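Local coordinates for protein Pbp related beta-lactamase (PDB 2QMI) that forms an octameric, self-compartmentalizing peptidase of the penicillin-binding protein and beta-lactamase family, probably cleaving its substrates with a nucleophilic serine, at residues A[8-13]-A[36-41]; A[24-27]-A[32-35]; A[323-328]-A[335-340]. All blocks are in the same frame, centred on the assembly; numbering follows the deposited sequence.

Contact 1. Residues A[8-13]-A[36-41]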
loop_
_atom_site.group_PDB
_atom_site.type_symbol
_atom_site.label_atom_id
_atom_site.label_comp_id
_atom_site.label_asym_id
_atom_site.label_seq_id
_atom_site.Cartn_x
_atom_site.Cartn_y
_atom_site.Cartn_z
ATOM N N SER A 8 -12.528 29.447 31.812
ATOM C CA SER A 8 -12.034 29.765 30.478
ATOM C C SER A 8 -10.813 28.887 30.202
ATOM O O SER A 8 -10.723 28.213 29.174
ATOM C CB SER A 8 -11.638 31.245 30.411
ATOM O OG SER A 8 -11.510 31.689 29.074
ATOM N N PHE A 9 -9.879 28.897 31.143
ATOM C CA PHE A 9 -8.657 28.111 31.032
ATOM C C PHE A 9 -8.958 26.628 30.825
ATOM O O PHE A 9 -8.412 25.985 29.923
ATOM C CB PHE A 9 -7.820 28.290 32.305
ATOM C CG PHE A 9 -6.705 27.291 32.451
ATOM C CD1 PHE A 9 -5.565 27.376 31.660
ATOM C CD2 PHE A 9 -6.794 26.269 33.394
ATOM C CE1 PHE A 9 -4.530 26.460 31.810
ATOM C CE2 PHE A 9 -5.770 25.354 33.551
ATOM C CZ PHE A 9 -4.633 25.448 32.760
ATOM N N ILE A 10 -9.828 26.094 31.677
ATOM C CA ILE A 10 -10.203 24.686 31.626
ATOM C C ILE A 10 -10.793 24.242 30.292
ATOM O O ILE A 10 -10.385 23.218 29.745
ATOM C CB ILE A 10 -11.186 24.350 32.773
ATOM C CG1 ILE A 10 -10.451 24.474 34.115
ATOM C CG2 ILE A 10 -11.766 22.950 32.592
ATOM C CD1 ILE A 10 -11.355 24.386 35.335
ATOM N N VAL A 11 -11.735 25.013 29.758
ATOM C CA VAL A 11 -12.364 24.661 28.496
ATOM C C VAL A 11 -11.409 24.738 27.302
ATOM O O VAL A 11 -11.558 24.000 26.326
ATOM C CB VAL A 11 -13.591 25.554 28.234
ATOM C CG1 VAL A 11 -14.174 25.260 26.852
ATOM C CG2 VAL A 11 -14.642 25.304 29.307
ATOM N N GLU A 12 -10.427 25.631 27.386
ATOM C CA GLU A 12 -9.455 25.791 26.316
ATOM C C GLU A 12 -8.466 24.625 26.316
ATOM O O GLU A 12 -8.038 24.165 25.252
ATOM C CB GLU A 12 -8.707 27.124 26.474
ATOM C CG GLU A 12 -9.629 28.351 26.507
ATOM C CD GLU A 12 -8.866 29.667 26.534
ATOM O OE1 GLU A 12 -8.022 29.861 27.438
ATOM O OE2 GLU A 12 -9.110 30.515 25.648
ATOM N N LYS A 13 -8.099 24.148 27.502
ATOM C CA LYS A 13 -7.166 23.033 27.599
ATOM C C LYS A 13 -7.802 21.733 27.129
ATOM O O LYS A 13 -7.150 20.929 26.455
ATOM C CB LYS A 13 -6.652 22.874 29.035
ATOM C CG LYS A 13 -5.614 23.920 29.419
ATOM C CD LYS A 13 -4.431 23.880 28.445
ATOM C CE LYS A 13 -3.430 24.977 28.715
ATOM N NZ LYS A 13 -2.364 24.999 27.669
ATOM N N LYS A 36 -17.539 21.830 40.133
ATOM C CA LYS A 36 -18.096 21.859 38.796
ATOM C C LYS A 36 -17.520 20.768 37.905
ATOM O O LYS A 36 -16.395 20.307 38.112
ATOM C CB LYS A 36 -17.843 23.239 38.177
ATOM C CG LYS A 36 -18.606 23.517 36.894
ATOM C CD LYS A 36 -18.665 25.023 36.596
ATOM C CE LYS A 36 -19.541 25.759 37.618
ATOM N NZ LYS A 36 -19.704 27.226 37.319
ATOM N N GLY A 37 -18.317 20.356 36.925
ATOM C CA GLY A 37 -17.895 19.344 35.981
ATOM C C GLY A 37 -17.866 19.979 34.600
ATOM O O GLY A 37 -18.612 20.926 34.341
ATOM N N PHE A 38 -17.008 19.463 33.722
ATOM C CA PHE A 38 -16.871 19.979 32.358
ATOM C C PHE A 38 -16.812 18.829 31.362
ATOM O O PHE A 38 -16.270 17.764 31.662
ATOM C CB PHE A 38 -15.585 20.797 32.214
ATOM C CG PHE A 38 -15.504 21.975 33.136
ATOM C CD1 PHE A 38 -15.745 23.263 32.662
ATOM C CD2 PHE A 38 -15.182 21.800 34.480
ATOM C CE1 PHE A 38 -15.666 24.362 33.518
ATOM C CE2 PHE A 38 -15.101 22.885 35.339
ATOM C CZ PHE A 38 -15.342 24.170 34.859
ATOM N N GLY A 39 -17.355 19.054 30.169
ATOM C CA GLY A 39 -17.331 18.019 29.154
ATOM C C GLY A 39 -18.236 16.838 29.447
ATOM O O GLY A 39 -19.156 16.917 30.260
ATOM N N TYR A 40 -17.959 15.722 28.788
ATOM C CA TYR A 40 -18.775 14.534 28.952
ATOM C C TYR A 40 -18.083 13.432 29.760
ATOM O O TYR A 40 -16.874 13.226 29.642
ATOM C CB TYR A 40 -19.170 14.013 27.561
ATOM C CG TYR A 40 -20.014 14.985 26.760
ATOM C CD1 TYR A 40 -21.404 14.941 26.820
ATOM C CD2 TYR A 40 -19.423 15.978 25.979
ATOM C CE1 TYR A 40 -22.189 15.862 26.130
ATOM C CE2 TYR A 40 -20.202 16.912 25.279
ATOM C CZ TYR A 40 -21.585 16.847 25.365
ATOM O OH TYR A 40 -22.370 17.778 24.725
ATOM N N ARG A 41 -18.848 12.745 30.602
ATOM C CA ARG A 41 -18.295 11.636 31.376
ATOM C C ARG A 41 -18.365 10.388 30.484
ATOM O O ARG A 41 -17.678 9.391 30.715
ATOM C CB ARG A 41 -19.072 11.428 32.686
ATOM C CG ARG A 41 -20.527 10.991 32.564
ATOM C CD ARG A 41 -21.078 10.718 33.967
ATOM N NE ARG A 41 -22.433 10.163 33.994
ATOM C CZ ARG A 41 -23.556 10.877 33.967
ATOM N NH1 ARG A 41 -24.729 10.260 33.997
ATOM N NH2 ARG A 41 -23.518 12.202 33.920
#
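Ile-10 lies over a face of the Phe-38 ring and makes the one aromatic interaction here, a CH-pi contact. Its CG2 methyl is 3.9 Å from the ring centroid, 11° off the normal, and so sits almost above the middle of the ring. The other branch follows the same face outward, with CD1 4.0 Å from CZ of Phe-38 at the far end of the ring. Both branches touch because CG2 is anti to the backbone N of Ile-10 while CG1 takes the place beside that N (chi1 -67°), spreading the pair across the ring. The remaining apolar contact comes obliquely from Val-11, whose CG2 lies 4.1 Å from CD1 of Phe-38. This is the N-terminal helix 3-16 leaning on strand 31-38, the outermost strand at one end of the antiparallel sheet in the beta-lactamase fold. No hydrogen bond joins the two segments, but Lys-36 of the strand forms a salt bridge with Glu-7, one turn before Ile-10 in the helix. Where the chain turns at Gly-39, a neighbouring subunit takes over: its Glu-138 accepts a hydrogen bond from the Gly-39 N and packs on Phe-38, while its Phe-142 packs on Val-11.

Contact 2. Residues A[24-27]-A[32-35]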
loop_
_atom_site.group_PDB
_atom_site.type_symbol
_atom_site.label_atom_id
_atom_site.label_comp_id
_atom_site.label_asym_id
_atom_site.label_seq_id
_atom_site.Cartn_x
_atom_site.Cartn_y
_atom_site.Cartn_z
ATOM N N ILE A 24 -13.892 19.132 39.205
ATOM C CA ILE A 24 -13.038 19.832 40.160
ATOM C C ILE A 24 -13.827 20.392 41.344
ATOM O O ILE A 24 -14.953 20.871 41.189
ATOM C CB ILE A 24 -12.275 20.999 39.471
ATOM C CG1 ILE A 24 -11.362 21.714 40.477
ATOM C CG2 ILE A 24 -13.269 21.978 38.867
ATOM C CD1 ILE A 24 -10.514 22.832 39.871
ATOM N N SER A 25 -13.241 20.306 42.531
ATOM C CA SER A 25 -13.878 20.855 43.724
ATOM C C SER A 25 -12.824 21.690 44.444
ATOM O O SER A 25 -11.636 21.355 44.415
ATOM C CB SER A 25 -14.412 19.739 44.631
ATOM O OG SER A 25 -13.375 18.894 45.083
ATOM N N ILE A 26 -13.247 22.796 45.052
ATOM C CA ILE A 26 -12.314 23.673 45.762
ATOM C C ILE A 26 -12.720 23.878 47.213
ATOM O O ILE A 26 -13.889 24.131 47.509
ATOM C CB ILE A 26 -12.222 25.067 45.109
ATOM C CG1 ILE A 26 -11.914 24.937 43.620
ATOM C CG2 ILE A 26 -11.114 25.878 45.774
ATOM C CD1 ILE A 26 -11.752 26.278 42.930
ATOM N N ILE A 27 -11.739 23.781 48.105
ATOM C CA ILE A 27 -11.966 23.953 49.535
ATOM C C ILE A 27 -11.293 25.215 50.062
ATOM O O ILE A 27 -10.075 25.383 49.932
ATOM C CB ILE A 27 -11.385 22.787 50.357
ATOM C CG1 ILE A 27 -11.765 21.447 49.736
ATOM C CG2 ILE A 27 -11.895 22.868 51.787
ATOM C CD1 ILE A 27 -11.127 20.281 50.434
ATOM N N VAL A 32 -16.585 23.592 50.905
ATOM C CA VAL A 32 -16.384 23.409 49.477
ATOM C C VAL A 32 -17.045 24.679 48.946
ATOM O O VAL A 32 -18.254 24.859 49.115
ATOM C CB VAL A 32 -17.158 22.159 48.968
ATOM C CG1 VAL A 32 -17.108 22.083 47.451
ATOM C CG2 VAL A 32 -16.565 20.893 49.592
ATOM N N VAL A 33 -16.264 25.569 48.338
ATOM C CA VAL A 33 -16.811 26.830 47.833
ATOM C C VAL A 33 -17.020 26.855 46.322
ATOM O O VAL A 33 -17.522 27.841 45.775
ATOM C CB VAL A 33 -15.890 28.032 48.203
ATOM C CG1 VAL A 33 -15.594 28.024 49.706
ATOM C CG2 VAL A 33 -14.605 27.977 47.406
ATOM N N TYR A 34 -16.634 25.773 45.650
ATOM C CA TYR A 34 -16.757 25.692 44.201
ATOM C C TYR A 34 -16.569 24.257 43.729
ATOM O O TYR A 34 -15.554 23.627 44.018
ATOM C CB TYR A 34 -15.704 26.582 43.543
ATOM C CG TYR A 34 -15.687 26.506 42.034
ATOM C CD1 TYR A 34 -16.706 27.086 41.272
ATOM C CD2 TYR A 34 -14.654 25.852 41.364
ATOM C CE1 TYR A 34 -16.693 27.017 39.876
ATOM C CE2 TYR A 34 -14.634 25.778 39.970
ATOM C CZ TYR A 34 -15.654 26.363 39.233
ATOM O OH TYR A 34 -15.616 26.306 37.854
ATOM N N ALA A 35 -17.561 23.748 43.012
ATOM C CA ALA A 35 -17.525 22.392 42.485
ATOM C C ALA A 35 -18.179 22.443 41.119
ATOM O O ALA A 35 -19.252 23.029 40.956
ATOM C CB ALA A 35 -18.286 21.440 43.406
#
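Ile-26 presses against Tyr-34 in the closest side-chain contact between the two segments. Ile-26 CD1 comes within 3.3 Å of Tyr-34 CD2, a tight approach for two carbons, and Ile-26 CG1 meets the ring at its edge, in plane, 3.7 Å from the same CD2. Tyr-34 carries its ring anti to the backbone N (chi1 176°), which swings it across the side chains of Ile-26 and, farther along, Ile-24, whose CG2 reaches Tyr-34 CE2 at 4.2 Å. The phenol OH ends in a hydrogen bond to Glu-7 of the N-terminal helix, so the far end of the ring is fixed by a polar bond while its near edge is packed by Ile-26. Beneath this cluster the backbones are joined by two bonds, Ile-26 N to Tyr-34 O at 2.7 Å and Val-33 N to Ile-26 O at 2.9 Å. Ile-26 thus faces two residues, Val-33 and Tyr-34. Because the non-hydrogen-bonded pairs flanking it are Ser-25 with Ala-35 and Ile-27 with Val-32, strand 32-35 holds one extra residue, which makes this a beta bulge.

The solvent side is looser. Val-32 and Val-33 are exposed, and Val-33 CG2 comes no nearer than 4.4 Å to Ile-26 CG2. On the face bearing Ser-25, Ile-27 and Val-32, helix 241-252 packs against the sheet, and Ser-25 OG is hydrogen-bonded to Val-241 O. Strand 32-35 is the outer member of the hairpin, whereas strand 24-27 continues the sheet inward, bonded through Ser-25 and Ile-27 to strand 321-327.

Contact 3. Residues A[323-328]-A[335-340]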
loop_
_atom_site.group_PDB
_atom_site.type_symbol
_atom_site.label_atom_id
_atom_site.label_comp_id
_atom_site.label_asym_id
_atom_site.label_seq_id
_atom_site.Cartn_x
_atom_site.Cartn_y
_atom_site.Cartn_z
ATOM N N VAL A 323 -7.455 21.456 46.611
ATOM C CA VAL A 323 -8.119 21.235 45.332
ATOM C C VAL A 323 -8.079 19.775 44.875
ATOM O O VAL A 323 -7.066 19.080 45.020
ATOM C CB VAL A 323 -7.482 22.099 44.218
ATOM C CG1 VAL A 323 -8.318 22.010 42.937
ATOM C CG2 VAL A 323 -7.358 23.542 44.682
ATOM N N ALA A 324 -9.197 19.323 44.319
ATOM C CA ALA A 324 -9.306 17.973 43.804
ATOM C C ALA A 324 -9.753 18.080 42.351
ATOM O O ALA A 324 -10.725 18.777 42.047
ATOM C CB ALA A 324 -10.321 17.178 44.610
ATOM N N VAL A 325 -9.024 17.403 41.465
ATOM C CA VAL A 325 -9.324 17.383 40.035
ATOM C C VAL A 325 -9.291 15.945 39.493
ATOM O O VAL A 325 -8.307 15.219 39.679
ATOM C CB VAL A 325 -8.303 18.222 39.234
ATOM C CG1 VAL A 325 -8.640 18.186 37.739
ATOM C CG2 VAL A 325 -8.289 19.651 39.740
ATOM N N LEU A 326 -10.370 15.537 38.833
ATOM C CA LEU A 326 -10.445 14.202 38.251
ATOM C C LEU A 326 -10.632 14.335 36.742
ATOM O O LEU A 326 -11.298 15.255 36.275
ATOM C CB LEU A 326 -11.594 13.404 38.879
ATOM C CG LEU A 326 -11.363 13.036 40.348
ATOM C CD1 LEU A 326 -12.509 12.187 40.869
ATOM C CD2 LEU A 326 -10.042 12.286 40.471
ATOM N N GLU A 327 -10.047 13.414 35.985
ATOM C CA GLU A 327 -10.125 13.471 34.535
ATOM C C GLU A 327 -10.382 12.135 33.834
ATOM O O GLU A 327 -9.842 11.097 34.213
ATOM C CB GLU A 327 -8.841 14.099 33.985
ATOM C CG GLU A 327 -8.895 14.448 32.507
ATOM C CD GLU A 327 -7.601 15.073 32.020
ATOM O OE1 GLU A 327 -7.094 15.990 32.710
ATOM O OE2 GLU A 327 -7.101 14.650 30.947
ATOM N N ASN A 328 -11.194 12.221 32.784
ATOM C CA ASN A 328 -11.634 11.118 31.932
ATOM C C ASN A 328 -10.596 10.577 30.947
ATOM O O ASN A 328 -10.953 9.885 29.999
ATOM C CB ASN A 328 -12.851 11.585 31.131
ATOM C CG ASN A 328 -14.000 10.638 31.240
ATOM O OD1 ASN A 328 -13.963 9.724 32.058
ATOM N ND2 ASN A 328 -15.038 10.844 30.437
ATOM N N SER A 335 -2.856 17.828 37.736
ATOM C CA SER A 335 -2.059 18.605 38.676
ATOM C C SER A 335 -1.914 20.050 38.201
ATOM O O SER A 335 -1.993 20.982 38.999
ATOM C CB SER A 335 -0.676 17.976 38.856
ATOM O OG SER A 335 0.093 18.103 37.675
ATOM N N TYR A 336 -1.711 20.228 36.897
ATOM C CA TYR A 336 -1.571 21.557 36.305
ATOM C C TYR A 336 -2.836 22.375 36.540
ATOM O O TYR A 336 -2.772 23.556 36.897
ATOM C CB TYR A 336 -1.280 21.435 34.806
ATOM C CG TYR A 336 0.105 20.902 34.491
ATOM C CD1 TYR A 336 0.948 20.456 35.505
ATOM C CD2 TYR A 336 0.570 20.845 33.177
ATOM C CE1 TYR A 336 2.214 19.970 35.225
ATOM C CE2 TYR A 336 1.843 20.357 32.882
ATOM C CZ TYR A 336 2.655 19.924 33.913
ATOM O OH TYR A 336 3.916 19.460 33.644
ATOM N N ILE A 337 -3.988 21.742 36.342
ATOM C CA ILE A 337 -5.265 22.405 36.567
ATOM C C ILE A 337 -5.399 22.743 38.060
ATOM O O ILE A 337 -5.763 23.860 38.429
ATOM C CB ILE A 337 -6.433 21.498 36.133
ATOM C CG1 ILE A 337 -6.354 21.262 34.619
ATOM C CG2 ILE A 337 -7.764 22.125 36.531
ATOM C CD1 ILE A 337 -7.476 20.426 34.053
ATOM N N ALA A 338 -5.086 21.774 38.912
ATOM C CA ALA A 338 -5.172 21.978 40.353
ATOM C C ALA A 338 -4.318 23.167 40.793
ATOM O O ALA A 338 -4.778 24.033 41.538
ATOM C CB ALA A 338 -4.729 20.718 41.085
ATOM N N MET A 339 -3.076 23.212 40.320
ATOM C CA MET A 339 -2.166 24.285 40.690
ATOM C C MET A 339 -2.601 25.658 40.162
ATOM O O MET A 339 -2.351 26.680 40.801
ATOM C CB MET A 339 -0.752 23.928 40.233
ATOM C CG MET A 339 -0.289 22.594 40.808
ATOM S SD MET A 339 1.350 22.050 40.289
ATOM C CE MET A 339 1.900 21.126 41.719
ATOM N N TYR A 340 -3.275 25.673 39.015
ATOM C CA TYR A 340 -3.771 26.910 38.423
ATOM C C TYR A 340 -4.808 27.513 39.385
ATOM O O TYR A 340 -4.820 28.719 39.634
ATOM C CB TYR A 340 -4.436 26.612 37.072
ATOM C CG TYR A 340 -4.705 27.823 36.201
ATOM C CD1 TYR A 340 -3.797 28.209 35.214
ATOM C CD2 TYR A 340 -5.879 28.568 36.344
ATOM C CE1 TYR A 340 -4.052 29.306 34.379
ATOM C CE2 TYR A 340 -6.145 29.667 35.516
ATOM C CZ TYR A 340 -5.226 30.022 34.536
ATOM O OH TYR A 340 -5.496 31.066 33.689
#
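Val-325 holds CG1 anti to its backbone N (chi1 -180°), which leaves CG2 beside that N and aimed into the helix, where it meets Ile-337 and Ala-338. Val-323 has nearly the same torsion (chi1 -172°), yet there both branches touch, CG1 at Ala-338 CA and CG2 at Ala-338 O. From Val-325, CG2 lies 3.9 Å from the backbone N of Ala-338 and 4.0 Å from its CB, and the same methyl meets Ile-337 CG2 at 4.1 Å. The small alanine therefore lets the valine reach the helix backbone itself. Two residues back along the strand, Val-323 CG1 is 4.1 Å from Ala-338 CA, so Ala-338 rests between the two valines. Helix 334-345 here covers a central strand of the antiparallel sheet, segments 323-327 and 335-340 running roughly antiparallel at 149° with their axes 8.0 Å apart, in the sandwich of helices about a sheet that marks the beta-lactamase and penicillin-binding protein fold. Ala-324 and Leu-326 point to the other face, where helix 241-252 receives them. The helix is also held to its surroundings by a ring stack of Tyr-336 on Phe-356. At the strand's end, Glu-327 accepts a hydrogen bond from the backbone N of Tyr-332 in the connecting loop.

In the fold
The three contacts build one edge of a single sheet, in which strands 31-38, 21-28 and 321-327 are consecutive. Contact 2 lies within the span of chain bounded by contact 1, their centres about 14 Å apart; each is about 11 Å from contact 3. Ile-24 joins all three, its CG2 4.1 Å from Phe-38 CE2 and its CG1 3.8 Å from Val-325 CG2. The two helices also meet, Phe-9 CD1 standing 3.7 Å from Tyr-340 CE1, and Asn-328 ND2 is hydrogen-bonded to Arg-41 O, 3.0 Å away. Ser-59 and Lys-62 fit an SxxK motif, with Tyr-160 and His-302 probably completing the catalytic site; His-302 lies in strand 297-305 of this same sheet.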